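Local coordinates for protein putative peptidase (Bacteroides fragilis, PDB 5DYN) that is probably the cysteine protease that activates the Bacteroides fragilis toxin by cleavage, this chain being the C-terminal, clostripain-family portion of it, at residues F27-A32 with S84-Y89; E36-A41 with T230-V235; Y94-G99 with A199-M204; K128-Y133 with A239-Y244; S143-Y148 with I164-A169. One frame throughout, in Å; residues are numbered along the deposited sequence. Where two conformers were deposited one is given.

Interaction 1: F27-A32 with S84-Y89; sequences FLFFDA and SCYYDY
Tyr86 is wedged against Phe29 and Asp31 by one side of its ring, and this is where the contact is tight. Phe29 CZ lies 3.5 Å from Tyr86 CD1, rim against rim with neither ring over the other's face, the planes at 90°. Farther along the same rim, Tyr86 OH donates to Asp31 OD1 (3.1 Å) on the syn side of the carboxylate, 25° out of its plane. Asp31 OD2 is taken up by Ala63 N, so that the buried carboxylate is held at both oxygens. Phe29 stands on strand 25-31 of the alpha/beta sheet expected for a clan CD peptidase, with helix 78-92 packed over it; the strand leads toward the loop that in such peptidases usually bears the catalytic cysteine. Along the strand's edge the sheet continues into the other chain, whose Val114 packs on Phe29. The looser side is the far flank of the helix: Tyr87 turns from the strand toward Tyr187 of strand 185-196, and Asp88 lies on the exposed face of the helix.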
# COMPACT_ATOMS: atom_id res chain seq x y z
N PHE B 27 -11.50 -2.48 -1.77
CA PHE B 27 -10.25 -1.76 -1.58
C PHE B 27 -9.15 -2.68 -1.04
O PHE B 27 -9.43 -3.63 -0.31
CB PHE B 27 -10.45 -0.58 -0.62
CG PHE B 27 -11.04 -0.96 0.71
CD1 PHE B 27 -10.23 -1.42 1.74
CD2 PHE B 27 -12.41 -0.84 0.94
CE1 PHE B 27 -10.77 -1.77 2.96
CE2 PHE B 27 -12.95 -1.19 2.17
CZ PHE B 27 -12.13 -1.65 3.18
N LEU B 28 -7.92 -2.39 -1.42
CA LEU B 28 -6.75 -3.01 -0.81
C LEU B 28 -5.96 -1.95 -0.06
O LEU B 28 -5.15 -1.24 -0.65
CB LEU B 28 -5.87 -3.71 -1.85
CG LEU B 28 -6.30 -5.10 -2.33
CD1 LEU B 28 -7.49 -5.02 -3.27
CD2 LEU B 28 -5.14 -5.82 -2.99
N PHE B 29 -6.22 -1.83 1.23
CA PHE B 29 -5.58 -0.80 2.04
C PHE B 29 -4.27 -1.33 2.63
O PHE B 29 -4.27 -2.20 3.50
CB PHE B 29 -6.52 -0.34 3.16
CG PHE B 29 -5.92 0.69 4.09
CD1 PHE B 29 -4.97 1.59 3.63
CD2 PHE B 29 -6.30 0.74 5.42
CE1 PHE B 29 -4.42 2.52 4.48
CE2 PHE B 29 -5.75 1.67 6.27
CZ PHE B 29 -4.81 2.57 5.81
N PHE B 30 -3.16 -0.78 2.14
CA PHE B 30 -1.84 -1.11 2.66
C PHE B 30 -1.38 -0.08 3.68
O PHE B 30 -0.77 0.94 3.32
CB PHE B 30 -0.81 -1.22 1.54
CG PHE B 30 -0.85 -2.53 0.81
CD1 PHE B 30 -1.78 -2.76 -0.19
CD2 PHE B 30 0.06 -3.53 1.12
CE1 PHE B 30 -1.81 -3.96 -0.87
CE2 PHE B 30 0.03 -4.74 0.45
CZ PHE B 30 -0.90 -4.96 -0.55
N ASP B 31 -1.66 -0.33 4.95
CA ASP B 31 -1.10 0.47 6.03
C ASP B 31 0.36 0.07 6.21
O ASP B 31 0.73 -0.52 7.22
CB ASP B 31 -1.88 0.28 7.33
CG ASP B 31 -1.78 1.48 8.26
OD1 ASP B 31 -0.95 2.37 7.98
OD2 ASP B 31 -2.51 1.51 9.27
N ALA B 32 1.17 0.38 5.20
CA ALA B 32 2.56 -0.06 5.15
C ALA B 32 3.36 0.85 4.21
O ALA B 32 2.78 1.54 3.37
CB ALA B 32 2.65 -1.50 4.71
N SER B 84 -9.09 9.90 3.05
CA SER B 84 -9.34 11.24 3.60
C SER B 84 -9.28 11.22 5.12
O SER B 84 -8.76 12.16 5.73
CB SER B 84 -10.69 11.78 3.13
OG SER B 84 -11.75 10.91 3.49
N CYS B 85 -9.80 10.17 5.74
CA CYS B 85 -9.71 10.00 7.19
C CYS B 85 -8.25 9.94 7.64
O CYS B 85 -7.85 10.64 8.56
CB CYS B 85 -10.45 8.75 7.66
SG CYS B 85 -12.24 8.91 7.73
N TYR B 86 -7.49 9.07 6.98
CA TYR B 86 -6.07 8.91 7.26
C TYR B 86 -5.37 10.26 7.17
O TYR B 86 -4.62 10.64 8.07
CB TYR B 86 -5.44 7.93 6.26
CG TYR B 86 -4.15 7.28 6.72
CD1 TYR B 86 -3.98 5.89 6.64
CD2 TYR B 86 -3.12 8.03 7.24
CE1 TYR B 86 -2.81 5.30 7.04
CE2 TYR B 86 -1.94 7.44 7.66
CZ TYR B 86 -1.79 6.07 7.56
OH TYR B 86 -0.63 5.49 7.97
N TYR B 87 -5.62 10.98 6.08
CA TYR B 87 -4.95 12.25 5.83
C TYR B 87 -5.37 13.34 6.81
O TYR B 87 -4.51 14.02 7.38
CB TYR B 87 -5.21 12.73 4.40
CG TYR B 87 -4.63 14.11 4.16
CD1 TYR B 87 -3.27 14.29 3.97
CD2 TYR B 87 -5.45 15.24 4.14
CE1 TYR B 87 -2.74 15.54 3.76
CE2 TYR B 87 -4.92 16.50 3.93
CZ TYR B 87 -3.57 16.64 3.74
OH TYR B 87 -3.02 17.89 3.53
N ASP B 88 -6.67 13.52 6.99
CA ASP B 88 -7.20 14.59 7.83
C ASP B 88 -6.67 14.53 9.25
O ASP B 88 -6.42 15.57 9.88
CB ASP B 88 -8.74 14.56 7.86
CG ASP B 88 -9.35 15.06 6.56
OD1 ASP B 88 -8.69 15.83 5.84
OD2 ASP B 88 -10.51 14.68 6.27
N TYR B 89 -6.48 13.32 9.76
CA TYR B 89 -5.97 13.11 11.11
C TYR B 89 -4.57 13.69 11.28
O TYR B 89 -4.30 14.42 12.24
CB TYR B 89 -5.96 11.63 11.45
CG TYR B 89 -5.59 11.33 12.89
CD1 TYR B 89 -6.57 11.27 13.87
CD2 TYR B 89 -4.27 11.10 13.26
CE1 TYR B 89 -6.24 10.99 15.19
CE2 TYR B 89 -3.93 10.83 14.57
CZ TYR B 89 -4.93 10.78 15.53
OH TYR B 89 -4.60 10.50 16.84

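Interaction 2: E36-A41 with T230-V235; sequences EAVEVA and TEWYKV. With NA (sodium ion), chain G.
One water ties Glu39 to Trp232: it donates to Glu39 O at 2.6 Å and accepts from Trp232 N at 3.0 Å, joining the two backbones where they run closest. Beside this bridge, Val38 CG2 sits over the six-membered ring of Trp232, 3.4 Å from its centroid and only 5° off the normal, a CH-pi contact directly above the face. With CG2 trans to the backbone N, the other methyl, CG1, takes the position between N and the carbonyl carbon and reaches across to Trp232 NE1 (4.0 Å). Helix 38-43 is the helix of the beta-alpha-beta crossover between the parallel strands 25-31 and 50-53, and its first turn here meets the first turn of the weakly bonded helix 231-236. The latter is capped by Thr230 OG1, which accepts from Tyr233 N. Glu39 leans obliquely on the indole, CG lying 3.8 Å from Trp232 CD1, while OE2 of its carboxylate is hydrogen-bonded to Tyr214 N. At the indole edge, in plane, Trp232 NE1 lies 2.6 Å from a sodium ion, whose site is completed by Thr213, Tyr227 and Trp238. Trp122 of the other chain packs on both Glu39 and Thr230.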
# COMPACT_ATOMS: atom_id res chain seq x y z
N GLU B 36 2.27 2.26 -2.47
CA GLU B 36 1.53 2.91 -3.55
C GLU B 36 2.44 3.04 -4.77
O GLU B 36 2.81 4.14 -5.17
CB GLU B 36 0.99 4.27 -3.12
CG GLU B 36 -0.19 4.76 -3.95
CD GLU B 36 -1.48 3.98 -3.70
OE1 GLU B 36 -1.50 3.12 -2.79
OE2 GLU B 36 -2.48 4.23 -4.40
N ALA B 37 2.79 1.89 -5.33
CA ALA B 37 3.66 1.82 -6.50
C ALA B 37 2.90 1.28 -7.70
O ALA B 37 2.02 0.44 -7.55
CB ALA B 37 4.88 0.95 -6.20
N VAL B 38 3.24 1.78 -8.88
CA VAL B 38 2.57 1.34 -10.10
C VAL B 38 2.75 -0.17 -10.31
O VAL B 38 1.86 -0.84 -10.81
CB VAL B 38 3.09 2.13 -11.34
CG1 VAL B 38 4.59 1.92 -11.54
CG2 VAL B 38 2.31 1.74 -12.59
N GLU B 39 3.89 -0.69 -9.87
CA GLU B 39 4.20 -2.11 -10.03
C GLU B 39 3.36 -2.98 -9.10
O GLU B 39 3.02 -4.11 -9.43
CB GLU B 39 5.68 -2.36 -9.79
CG GLU B 39 6.60 -1.60 -10.74
CD GLU B 39 6.99 -0.22 -10.21
OE1 GLU B 39 6.39 0.24 -9.21
OE2 GLU B 39 7.91 0.39 -10.78
N VAL B 40 3.04 -2.45 -7.92
CA VAL B 40 2.19 -3.16 -6.98
C VAL B 40 0.74 -3.04 -7.42
O VAL B 40 -0.02 -4.02 -7.39
CB VAL B 40 2.36 -2.63 -5.55
CG1 VAL B 40 1.44 -3.38 -4.59
CG2 VAL B 40 3.82 -2.76 -5.12
N ALA B 41 0.35 -1.84 -7.83
CA ALA B 41 -0.99 -1.59 -8.34
C ALA B 41 -1.30 -2.50 -9.53
O ALA B 41 -2.38 -3.09 -9.59
CB ALA B 41 -1.14 -0.13 -8.74
N THR B 230 9.00 -8.17 -12.54
CA THR B 230 7.70 -7.56 -12.30
C THR B 230 6.84 -7.66 -13.56
O THR B 230 7.36 -7.63 -14.67
CB THR B 230 7.82 -6.08 -11.86
OG1 THR B 230 8.34 -5.30 -12.94
CG2 THR B 230 8.74 -5.95 -10.67
N GLU B 231 5.53 -7.79 -13.38
CA GLU B 231 4.62 -7.88 -14.51
C GLU B 231 4.46 -6.52 -15.18
O GLU B 231 4.18 -6.44 -16.38
CB GLU B 231 3.26 -8.41 -14.06
CG GLU B 231 3.32 -9.74 -13.31
CD GLU B 231 3.93 -10.85 -14.15
OE1 GLU B 231 3.80 -10.81 -15.39
OE2 GLU B 231 4.53 -11.77 -13.56
N TRP B 232 4.65 -5.45 -14.41
CA TRP B 232 4.57 -4.11 -14.97
C TRP B 232 5.68 -3.88 -15.98
O TRP B 232 5.46 -3.29 -17.03
CB TRP B 232 4.65 -3.06 -13.86
CG TRP B 232 4.81 -1.66 -14.38
CD1 TRP B 232 5.97 -0.93 -14.41
CD2 TRP B 232 3.80 -0.83 -14.95
NE1 TRP B 232 5.73 0.30 -14.96
CE2 TRP B 232 4.41 0.40 -15.30
CE3 TRP B 232 2.43 -0.99 -15.19
CZ2 TRP B 232 3.70 1.44 -15.89
CZ3 TRP B 232 1.73 0.05 -15.77
CH2 TRP B 232 2.36 1.25 -16.11
N TYR B 233 6.88 -4.37 -15.67
CA TYR B 233 8.02 -4.28 -16.58
C TYR B 233 7.68 -4.85 -17.96
O TYR B 233 8.00 -4.25 -18.98
CB TYR B 233 9.22 -5.02 -15.99
CG TYR B 233 10.32 -5.33 -16.99
CD1 TYR B 233 11.33 -4.41 -17.25
CD2 TYR B 233 10.34 -6.54 -17.67
CE1 TYR B 233 12.33 -4.69 -18.17
CE2 TYR B 233 11.33 -6.83 -18.59
CZ TYR B 233 12.32 -5.90 -18.83
OH TYR B 233 13.31 -6.19 -19.74
N LYS B 234 7.03 -6.01 -17.96
CA LYS B 234 6.73 -6.73 -19.20
C LYS B 234 5.76 -5.97 -20.10
O LYS B 234 5.78 -6.13 -21.33
CB LYS B 234 6.17 -8.11 -18.87
CG LYS B 234 7.14 -8.99 -18.09
CD LYS B 234 6.46 -10.21 -17.48
CE LYS B 234 7.43 -10.98 -16.59
NZ LYS B 234 6.72 -12.00 -15.76
N VAL B 235 4.92 -5.12 -19.51
CA VAL B 235 3.87 -4.43 -20.27
C VAL B 235 4.06 -2.92 -20.33
O VAL B 235 3.32 -2.24 -21.04
CB VAL B 235 2.47 -4.73 -19.68
CG1 VAL B 235 2.13 -6.20 -19.83
CG2 VAL B 235 2.40 -4.30 -18.22
NA NA G . 7.87 1.77 -14.45
O HOH W 1 3.80 -5.42 -11.51

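Interaction 3: Y94-G99 with A199-M204; sequences YDDGIG and AGMFTM. Unlike the reference sequence in segment 94-99: Asp95 (reference Asn).
Met201 carries the apolar part of this contact, curling its thioether against the turn that holds Asp96 and Gly97. Its SD lies 3.6 Å from Gly97 CA, and its CG 3.9 Å from Asp96 O. Bends at chi2 and chi3 (both about -58°) fold the chain back, carrying Met201 CE to within 4.4 Å of Tyr94 CE1, an oblique approach to that ring. Since Gly97 has no side chain, the sulfur can lie directly against the main chain. The backbone of 94-99 forms a type I' beta turn from Asp95 to Ile98, closed by Ile98 N donating to Asp95 O at 3.1 Å; it belongs to the loop that joins helix 78-92 to strand 110-115, and it meets strand 200-203 at the outer edge of the five-stranded sheet within this chain. The Tyr94 ring lies under the turn, with Asp96 N 3.5 Å above its centre. The polar contact is made to the neighbouring strand 185-196: Asp96 OD1 forms a salt bridge with Arg193, and Met201 also packs on Arg193.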
# COMPACT_ATOMS: atom_id res chain seq x y z
N TYR B 94 -0.39 18.31 12.12
CA TYR B 94 0.83 18.64 11.41
C TYR B 94 1.46 19.93 11.92
O TYR B 94 0.81 20.97 11.96
CB TYR B 94 0.56 18.75 9.91
CG TYR B 94 1.77 19.14 9.09
CD1 TYR B 94 2.76 18.22 8.79
CD2 TYR B 94 1.93 20.44 8.62
CE1 TYR B 94 3.87 18.57 8.04
CE2 TYR B 94 3.03 20.81 7.87
CZ TYR B 94 4.00 19.87 7.59
OH TYR B 94 5.10 20.23 6.84
N ASP B 95 2.72 19.85 12.33
CA ASP B 95 3.45 21.02 12.78
C ASP B 95 4.88 20.98 12.24
O ASP B 95 5.83 21.33 12.94
CB ASP B 95 3.45 21.10 14.31
CG ASP B 95 3.80 22.49 14.82
OD1 ASP B 95 3.59 23.48 14.09
OD2 ASP B 95 4.29 22.60 15.97
N ASP B 96 5.00 20.54 10.99
CA ASP B 96 6.29 20.41 10.30
C ASP B 96 7.30 19.60 11.12
O ASP B 96 8.49 19.93 11.16
CB ASP B 96 6.85 21.80 9.97
CG ASP B 96 7.96 21.74 8.91
OD1 ASP B 96 7.91 20.84 8.05
OD2 ASP B 96 8.87 22.59 8.96
N GLY B 97 6.82 18.55 11.77
CA GLY B 97 7.69 17.63 12.48
C GLY B 97 8.26 18.12 13.80
O GLY B 97 9.13 17.47 14.38
N ILE B 98 7.78 19.26 14.28
CA ILE B 98 8.23 19.79 15.56
C ILE B 98 7.77 18.89 16.71
O ILE B 98 6.58 18.65 16.89
CB ILE B 98 7.70 21.21 15.80
CG1 ILE B 98 8.27 22.17 14.75
CG2 ILE B 98 8.07 21.68 17.20
CD1 ILE B 98 7.69 23.57 14.82
N GLY B 99 8.73 18.38 17.48
CA GLY B 99 8.44 17.50 18.60
C GLY B 99 7.96 16.13 18.15
O GLY B 99 7.20 15.47 18.87
N ALA B 199 15.90 10.00 6.94
CA ALA B 199 16.43 11.31 6.58
C ALA B 199 15.79 12.46 7.37
O ALA B 199 16.31 13.58 7.39
CB ALA B 199 16.25 11.54 5.09
N GLY B 200 14.66 12.20 8.02
CA GLY B 200 13.96 13.23 8.77
C GLY B 200 12.83 13.84 7.96
O GLY B 200 12.33 13.23 7.01
N MET B 201 12.41 15.04 8.35
CA MET B 201 11.40 15.76 7.59
C MET B 201 11.94 16.06 6.20
O MET B 201 13.05 16.55 6.06
CB MET B 201 10.99 17.05 8.30
CG MET B 201 10.32 16.83 9.65
SD MET B 201 8.83 15.83 9.53
CE MET B 201 7.84 16.79 8.38
N PHE B 202 11.15 15.74 5.19
CA PHE B 202 11.53 16.02 3.81
C PHE B 202 10.35 16.62 3.05
O PHE B 202 9.19 16.33 3.36
CB PHE B 202 12.03 14.76 3.11
CG PHE B 202 10.96 13.72 2.88
CD1 PHE B 202 10.59 12.86 3.89
CD2 PHE B 202 10.36 13.59 1.64
CE1 PHE B 202 9.61 11.90 3.68
CE2 PHE B 202 9.39 12.63 1.41
CZ PHE B 202 9.01 11.78 2.44
N THR B 203 10.65 17.47 2.07
CA THR B 203 9.62 18.15 1.30
C THR B 203 8.94 17.21 0.30
O THR B 203 9.59 16.48 -0.44
CB THR B 203 10.19 19.36 0.54
OG1 THR B 203 10.83 20.25 1.46
CG2 THR B 203 9.09 20.11 -0.20
N MET B 204 7.61 17.25 0.28
CA MET B 204 6.83 16.56 -0.74
C MET B 204 6.52 17.53 -1.87
O MET B 204 5.72 18.45 -1.69
CB MET B 204 5.54 16.00 -0.15
CG MET B 204 4.64 15.32 -1.18
SD MET B 204 5.37 13.78 -1.79
CE MET B 204 5.27 12.76 -0.32

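Interaction 4: K128-Y133 with A239-Y244; sequences KVLPRY and ADTGWY
Thr241 presses its methyl, CG2, against the start of helix 130-133: the carbon stands 3.4 Å from Leu130 O and 3.8 Å from Leu130 CB. Next to it the Pro131 ring crosses Asp240 at a slant, with Pro131 CG 3.7 Å from Asp240 CB and Pro131 CB 3.6 Å from Asp240 O. The contact is thus one of van der Waals touches between methyl, methylene and carbonyl groups. The hydroxyl of Thr241 is held from behind. With chi1 at 62°, OG1 occupies the site between the backbone N and the carbonyl carbon, from which it bonds to Trp238 O and weakly accepts from Trp243 N at 3.5 Å, which leaves CG2 turned to the helix. Tyr244 N donating to Thr241 O at 3.2 Å closes the chain after it into a turn. On the other side, Pro131 fits the first helical turn, where a backbone N-H is not needed for helix bonding. Farther out, a backbone bond joins Gly242 to Ile134, and Arg132 and Tyr133 both reach Asp173. Leu130 rests on Trp238 and on Ile164 of helix 160-167, so the C-terminal loop after helix 231-236 is laid against a short helix that is itself backed by helix 160-167.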
# COMPACT_ATOMS: atom_id res chain seq x y z
N LYS B 128 3.78 3.36 -25.04
CA LYS B 128 3.89 4.27 -26.18
C LYS B 128 4.97 5.31 -25.95
O LYS B 128 5.42 5.98 -26.88
CB LYS B 128 2.55 4.96 -26.45
CG LYS B 128 1.41 4.01 -26.82
CD LYS B 128 0.10 4.76 -27.01
CE LYS B 128 -0.92 3.92 -27.78
NZ LYS B 128 -2.19 4.65 -28.06
N VAL B 129 5.40 5.45 -24.70
CA VAL B 129 6.35 6.49 -24.32
C VAL B 129 7.77 5.97 -24.14
O VAL B 129 8.71 6.46 -24.77
CB VAL B 129 5.92 7.19 -23.01
CG1 VAL B 129 6.99 8.16 -22.55
CG2 VAL B 129 4.58 7.89 -23.20
N LEU B 130 7.92 4.97 -23.27
CA LEU B 130 9.23 4.51 -22.80
C LEU B 130 10.25 4.12 -23.89
O LEU B 130 11.38 4.60 -23.85
CB LEU B 130 9.04 3.34 -21.84
CG LEU B 130 9.03 3.68 -20.35
CD1 LEU B 130 8.27 4.97 -20.08
CD2 LEU B 130 8.43 2.53 -19.54
N PRO B 131 9.87 3.26 -24.86
CA PRO B 131 10.88 2.90 -25.85
C PRO B 131 11.29 4.09 -26.71
O PRO B 131 12.43 4.20 -27.14
CB PRO B 131 10.18 1.84 -26.72
CG PRO B 131 9.01 1.38 -25.91
CD PRO B 131 8.59 2.56 -25.11
N ARG B 132 10.34 4.99 -26.92
CA ARG B 132 10.51 6.14 -27.79
C ARG B 132 11.43 7.21 -27.19
O ARG B 132 12.12 7.93 -27.92
CB ARG B 132 9.14 6.73 -28.11
CG ARG B 132 9.11 7.84 -29.14
CD ARG B 132 7.68 8.02 -29.64
NE ARG B 132 7.42 9.36 -30.16
CZ ARG B 132 6.22 9.80 -30.51
NH1 ARG B 132 5.17 9.00 -30.41
NH2 ARG B 132 6.07 11.03 -30.97
N TYR B 133 11.44 7.31 -25.86
CA TYR B 133 12.19 8.37 -25.19
C TYR B 133 13.34 7.83 -24.34
O TYR B 133 14.04 8.60 -23.69
CB TYR B 133 11.25 9.21 -24.32
CG TYR B 133 10.33 10.09 -25.13
CD1 TYR B 133 9.08 9.63 -25.53
CD2 TYR B 133 10.71 11.37 -25.50
CE1 TYR B 133 8.24 10.43 -26.27
CE2 TYR B 133 9.88 12.18 -26.24
CZ TYR B 133 8.64 11.70 -26.63
OH TYR B 133 7.80 12.50 -27.37
N ALA B 239 11.04 -3.14 -21.49
CA ALA B 239 11.77 -4.19 -22.20
C ALA B 239 12.30 -3.69 -23.55
O ALA B 239 13.29 -4.20 -24.06
CB ALA B 239 10.88 -5.41 -22.41
N ASP B 240 11.63 -2.69 -24.11
CA ASP B 240 12.00 -2.16 -25.41
C ASP B 240 12.82 -0.87 -25.32
O ASP B 240 13.08 -0.23 -26.34
CB ASP B 240 10.74 -1.92 -26.25
CG ASP B 240 9.96 -3.19 -26.50
OD1 ASP B 240 10.59 -4.24 -26.73
OD2 ASP B 240 8.71 -3.14 -26.47
N THR B 241 13.22 -0.49 -24.11
CA THR B 241 14.09 0.67 -23.95
C THR B 241 15.55 0.26 -24.14
O THR B 241 15.87 -0.93 -24.17
CB THR B 241 13.94 1.33 -22.55
OG1 THR B 241 14.32 0.40 -21.53
CG2 THR B 241 12.51 1.79 -22.32
N GLY B 242 16.43 1.25 -24.27
CA GLY B 242 17.85 0.98 -24.43
C GLY B 242 18.47 0.35 -23.19
O GLY B 242 19.56 -0.21 -23.26
N TRP B 243 17.77 0.45 -22.07
CA TRP B 243 18.24 -0.13 -20.81
C TRP B 243 18.16 -1.66 -20.81
O TRP B 243 18.92 -2.32 -20.11
CB TRP B 243 17.44 0.42 -19.63
CG TRP B 243 18.09 1.60 -18.97
CD1 TRP B 243 17.87 2.92 -19.24
CD2 TRP B 243 19.07 1.55 -17.92
NE1 TRP B 243 18.66 3.70 -18.43
CE2 TRP B 243 19.40 2.89 -17.61
CE3 TRP B 243 19.69 0.52 -17.22
CZ2 TRP B 243 20.33 3.21 -16.63
CZ3 TRP B 243 20.62 0.85 -16.25
CH2 TRP B 243 20.92 2.18 -15.96
N TYR B 244 17.23 -2.21 -21.59
CA TYR B 244 16.96 -3.64 -21.53
C TYR B 244 16.98 -4.36 -22.88
O TYR B 244 17.18 -5.57 -22.93
CB TYR B 244 15.61 -3.88 -20.85
CG TYR B 244 15.60 -3.55 -19.38
CD1 TYR B 244 16.29 -4.34 -18.47
CD2 TYR B 244 14.88 -2.46 -18.90
CE1 TYR B 244 16.28 -4.04 -17.12
CE2 TYR B 244 14.87 -2.15 -17.55
CZ TYR B 244 15.56 -2.95 -16.66
OH TYR B 244 15.55 -2.67 -15.32

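Interaction 5: S143-Y148 with I164-A169; sequences SGVMCY and IYQITA. With NA (sodium ion), chain I.
Gln166 extends from its helix with CG trans to the backbone N (chi1 -170°) and then bends sharply at chi2 (86°), which swings its amide across to Ser143 and Val145. The helix is 160-167, close to its C-terminal end, where it finishes in a Schellman motif at Ala169; the partner is the loop that leads on to strand 158-159. Gln166 NE2 donates to Ser143 O at 2.9 Å, with an N-H...O angle of 140°, tilted from the carbonyl plane. The same nitrogen also bonds to Asp141 O, so two carbonyls of one loop fix the rotation of the amide. Val145 CG2 touches the glutamine at a slant, 3.9 Å from Gln166 CB and 3.8 Å from Gln166 NE2. On the loop, Gly144 O binds a sodium ion at 2.5 Å, a site shared with Asp207 and Asn205. In the closing turn of the helix, Ile164 O accepts from Thr168 N and, from the opposite face of its plane, from Thr168 OG1 at 2.7 Å.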
# COMPACT_ATOMS: atom_id res chain seq x y z
N SER B 143 16.67 15.40 -11.50
CA SER B 143 16.42 16.60 -10.71
C SER B 143 15.03 17.12 -11.04
O SER B 143 14.65 17.21 -12.20
CB SER B 143 17.48 17.67 -10.99
OG SER B 143 17.57 17.96 -12.37
N GLY B 144 14.27 17.45 -10.00
CA GLY B 144 12.91 17.92 -10.19
C GLY B 144 11.89 16.79 -10.17
O GLY B 144 10.69 17.03 -10.02
N VAL B 145 12.37 15.56 -10.33
CA VAL B 145 11.50 14.40 -10.22
C VAL B 145 11.46 13.93 -8.77
O VAL B 145 12.45 13.42 -8.25
CB VAL B 145 11.97 13.23 -11.11
CG1 VAL B 145 11.03 12.04 -10.96
CG2 VAL B 145 12.06 13.67 -12.56
N MET B 146 10.31 14.11 -8.13
CA MET B 146 10.14 13.77 -6.72
C MET B 146 10.59 12.35 -6.43
O MET B 146 10.18 11.40 -7.12
CB MET B 146 8.68 13.93 -6.29
CG MET B 146 8.41 13.47 -4.86
SD MET B 146 9.30 14.47 -3.64
CE MET B 146 8.96 13.57 -2.13
N CYS B 147 11.45 12.21 -5.44
CA CYS B 147 11.89 10.90 -4.98
C CYS B 147 11.24 10.59 -3.64
O CYS B 147 11.47 11.29 -2.66
CB CYS B 147 13.41 10.85 -4.86
SG CYS B 147 14.07 9.21 -4.46
N TYR B 148 10.41 9.55 -3.61
CA TYR B 148 9.72 9.15 -2.39
C TYR B 148 10.63 8.37 -1.44
O TYR B 148 10.28 8.13 -0.29
CB TYR B 148 8.48 8.31 -2.71
CG TYR B 148 7.43 9.01 -3.54
CD1 TYR B 148 6.74 10.11 -3.04
CD2 TYR B 148 7.12 8.57 -4.82
CE1 TYR B 148 5.77 10.75 -3.80
CE2 TYR B 148 6.16 9.20 -5.59
CZ TYR B 148 5.49 10.29 -5.07
OH TYR B 148 4.52 10.91 -5.83
N ILE B 164 7.81 10.65 -16.37
CA ILE B 164 7.35 10.66 -17.75
C ILE B 164 7.43 12.09 -18.29
O ILE B 164 7.79 12.31 -19.45
CB ILE B 164 5.91 10.12 -17.90
CG1 ILE B 164 5.82 8.68 -17.38
CG2 ILE B 164 5.47 10.14 -19.36
CD1 ILE B 164 6.68 7.70 -18.15
N TYR B 165 7.10 13.05 -17.43
CA TYR B 165 7.19 14.46 -17.79
C TYR B 165 8.63 14.86 -18.13
O TYR B 165 8.87 15.62 -19.06
CB TYR B 165 6.67 15.33 -16.65
CG TYR B 165 6.62 16.81 -16.97
CD1 TYR B 165 5.49 17.37 -17.55
CD2 TYR B 165 7.71 17.63 -16.70
CE1 TYR B 165 5.45 18.72 -17.84
CE2 TYR B 165 7.67 18.98 -16.99
CZ TYR B 165 6.54 19.52 -17.57
OH TYR B 165 6.49 20.86 -17.86
N GLN B 166 9.57 14.34 -17.35
CA GLN B 166 10.98 14.64 -17.54
C GLN B 166 11.49 14.15 -18.89
O GLN B 166 12.08 14.92 -19.66
CB GLN B 166 11.81 14.02 -16.41
CG GLN B 166 13.26 14.46 -16.36
CD GLN B 166 13.46 15.75 -15.59
OE1 GLN B 166 12.71 16.71 -15.77
NE2 GLN B 166 14.46 15.76 -14.71
N ILE B 167 11.25 12.88 -19.19
CA ILE B 167 11.80 12.26 -20.39
C ILE B 167 11.09 12.72 -21.66
O ILE B 167 11.64 12.60 -22.76
CB ILE B 167 11.74 10.72 -20.30
CG1 ILE B 167 10.29 10.24 -20.32
CG2 ILE B 167 12.44 10.24 -19.04
CD1 ILE B 167 10.16 8.73 -20.30
N THR B 168 9.88 13.24 -21.52
CA THR B 168 9.15 13.77 -22.67
C THR B 168 9.20 15.29 -22.71
O THR B 168 8.60 15.91 -23.59
CB THR B 168 7.67 13.32 -22.67
OG1 THR B 168 7.00 13.89 -21.54
CG2 THR B 168 7.56 11.81 -22.62
N ALA B 169 9.91 15.88 -21.75
CA ALA B 169 10.00 17.33 -21.63
C ALA B 169 8.62 17.99 -21.63
O ALA B 169 8.46 19.12 -22.08
CB ALA B 169 10.86 17.91 -22.74
NA NA I . 8.68 16.67 -8.55

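How the interactions relate
Interactions 1 and 2 use neighbouring pieces of chain, since strand 25-31 runs through a short loop into helix 38-43; their centres are 21 Å apart, and they thus flank the probable active-site loop on its two sides in the sequence. Interaction 2 touches interaction 4 through Tyr233 OH, 3.4 Å from Tyr244 CB. Interaction 4 in turn adjoins interaction 5, where Leu130 CD1 meets Ile164 CD1 at 3.7 Å, and interaction 5 reaches interaction 3 through Met146 CE, 3.6 Å from Met204 SD. Contacts 2, 4, 5 and 3 therefore form a continuous chain. Interactions 1 and 3 approach the same sheet without touching, their nearest atoms being about 6 Å apart.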